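Local coordinates for protein prolyl endopeptidase (Myxococcus xanthus, PDB 2BKL) that probably hydrolyses oligopeptides on the carboxyl side of proline, and more slowly of alanine, as a serine peptidase of the prolyl oligopeptidase family, at residues A[67-72]-A[85-90]. Residues are numbered along the deposited sequence; the frame is centred on the assembly and turned at random.
Sequences FYTDSV and VRTHKD
S71 and T87 pair across the open end of an antiparallel beta hairpin, strands 71-78 and 81-87, in the N-terminal beta-propeller domain. They form a hydrogen-bonded pair: S71 N gives to T87 O (3.2 Å) and T87 N to S71 O (3.0 Å). On the same face of the sheet their hydroxyls meet at 2.6 Å (S71 OG to T87 OG1); T87 OG1, set between its own backbone N and carbonyl carbon (chi1 60°), is also 3.0 Å from T69 O. V72 and R86, the next, non-hydrogen-bonded pair, lie side by side on the other face, V72 CG2 over one guanidinium face, toward its rim; R86 also salt-bridges E106. Where the strand pairing stops, two waters join the chains: one links T69 N to H88 O, another bridges D70 OD1 and H88 ND1. The D70 and K89 side chains cross at about a right angle, OD2 of D70 3.4 Å from CE of K89; the opposite charges stay short of a salt bridge. Y68, just past helix 56-67, packs on helix 657-674 of the peptidase domain and brings CD1 to 3.3 Å from K89 O; its OH is hydrogen-bonded to E92. An alanine at Y68 would probably leave E92 without this partner and open a gap between K89 O and that helix. Strand 95-100, whose Y97 hydroxyl is hydrogen-bonded to H88 NE2, continues this four-stranded blade, and strand 400-405 of the neighbouring blade touches V72.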
# COMPACT_ATOMS: atom_id res chain seq x y z
N PHE A 67 6.63 11.50 -16.29
CA PHE A 67 6.11 11.60 -14.90
C PHE A 67 5.26 12.84 -14.65
O PHE A 67 4.46 12.85 -13.71
CB PHE A 67 7.24 11.58 -13.86
CG PHE A 67 7.88 10.24 -13.66
CD1 PHE A 67 7.61 9.14 -14.46
CD2 PHE A 67 8.82 10.12 -12.66
CE1 PHE A 67 8.24 7.91 -14.21
CE2 PHE A 67 9.46 8.90 -12.41
CZ PHE A 67 9.18 7.81 -13.21
N TYR A 68 5.47 13.91 -15.41
CA TYR A 68 4.59 15.08 -15.30
C TYR A 68 3.43 14.82 -16.23
O TYR A 68 3.62 14.67 -17.43
CB TYR A 68 5.33 16.36 -15.67
CG TYR A 68 6.33 16.82 -14.64
CD1 TYR A 68 5.93 17.43 -13.46
CD2 TYR A 68 7.72 16.65 -14.85
CE1 TYR A 68 6.86 17.87 -12.52
CE2 TYR A 68 8.64 17.06 -13.92
CZ TYR A 68 8.24 17.66 -12.74
OH TYR A 68 9.20 18.05 -11.80
N THR A 69 2.23 14.70 -15.68
CA THR A 69 1.05 14.41 -16.48
C THR A 69 -0.10 15.34 -16.14
O THR A 69 -0.11 16.01 -15.09
CB THR A 69 0.53 12.98 -16.24
OG1 THR A 69 -0.03 12.89 -14.93
CG2 THR A 69 1.65 11.96 -16.25
N ASP A 70 -1.06 15.36 -17.05
CA ASP A 70 -2.38 15.91 -16.82
C ASP A 70 -3.25 14.73 -16.50
O ASP A 70 -3.42 13.83 -17.32
CB ASP A 70 -2.92 16.57 -18.09
CG ASP A 70 -2.18 17.80 -18.44
OD1 ASP A 70 -2.09 18.71 -17.58
OD2 ASP A 70 -1.59 17.95 -19.54
N SER A 71 -3.79 14.69 -15.29
CA SER A 71 -4.69 13.63 -14.91
C SER A 71 -5.78 14.21 -14.02
O SER A 71 -5.66 15.33 -13.49
CB SER A 71 -3.93 12.54 -14.17
OG SER A 71 -3.61 12.92 -12.84
N VAL A 72 -6.86 13.47 -13.92
CA VAL A 72 -7.95 13.80 -12.99
C VAL A 72 -8.44 12.53 -12.31
O VAL A 72 -8.50 11.46 -12.96
CB VAL A 72 -9.10 14.52 -13.71
CG1 VAL A 72 -9.77 13.62 -14.72
CG2 VAL A 72 -10.13 15.04 -12.68
N VAL A 85 -9.22 15.56 -7.54
CA VAL A 85 -7.83 15.94 -7.62
C VAL A 85 -7.33 15.92 -9.07
O VAL A 85 -7.69 15.02 -9.84
CB VAL A 85 -7.02 15.00 -6.73
CG1 VAL A 85 -5.54 15.18 -6.94
CG2 VAL A 85 -7.37 15.26 -5.26
N ARG A 86 -6.50 16.89 -9.44
CA ARG A 86 -5.82 16.90 -10.72
C ARG A 86 -4.32 16.92 -10.53
O ARG A 86 -3.82 17.48 -9.56
CB ARG A 86 -6.15 18.16 -11.52
CG ARG A 86 -7.58 18.29 -12.04
CD ARG A 86 -7.74 19.45 -13.01
NE ARG A 86 -9.08 19.65 -13.54
CZ ARG A 86 -9.59 19.02 -14.59
NH1 ARG A 86 -8.90 18.09 -15.22
NH2 ARG A 86 -10.83 19.30 -14.98
N THR A 87 -3.61 16.33 -11.47
CA THR A 87 -2.21 16.68 -11.64
C THR A 87 -2.08 17.55 -12.89
O THR A 87 -2.86 17.44 -13.83
CB THR A 87 -1.29 15.46 -11.81
OG1 THR A 87 -1.68 14.68 -12.96
CG2 THR A 87 -1.37 14.53 -10.60
N HIS A 88 -1.06 18.39 -12.88
CA HIS A 88 -0.69 19.26 -14.01
C HIS A 88 0.78 19.01 -14.36
O HIS A 88 1.57 18.54 -13.53
CB HIS A 88 -0.89 20.75 -13.66
CG HIS A 88 -2.29 21.13 -13.30
ND1 HIS A 88 -3.36 20.92 -14.13
CD2 HIS A 88 -2.79 21.75 -12.20
CE1 HIS A 88 -4.47 21.37 -13.55
NE2 HIS A 88 -4.15 21.87 -12.37
N LYS A 89 1.16 19.33 -15.58
CA LYS A 89 2.52 19.05 -16.05
C LYS A 89 3.54 19.98 -15.45
O LYS A 89 4.74 19.72 -15.59
CB LYS A 89 2.60 19.11 -17.58
CG LYS A 89 1.86 17.99 -18.25
CD LYS A 89 2.32 17.81 -19.68
CE LYS A 89 1.50 16.78 -20.38
NZ LYS A 89 2.12 16.43 -21.68
N ASP A 90 3.09 21.06 -14.80
CA ASP A 90 3.99 22.07 -14.24
C ASP A 90 3.87 22.23 -12.73
O ASP A 90 4.21 23.27 -12.17
CB ASP A 90 3.80 23.42 -14.95
CG ASP A 90 2.40 24.01 -14.78
OD1 ASP A 90 1.46 23.35 -14.28
OD2 ASP A 90 2.15 25.17 -15.16
O HOH W 1 2.31 15.90 -12.76
O HOH W 2 -4.19 19.16 -15.94
O HOH W 3 -5.33 13.12 -10.56
O HOH W 4 -5.92 17.48 -15.31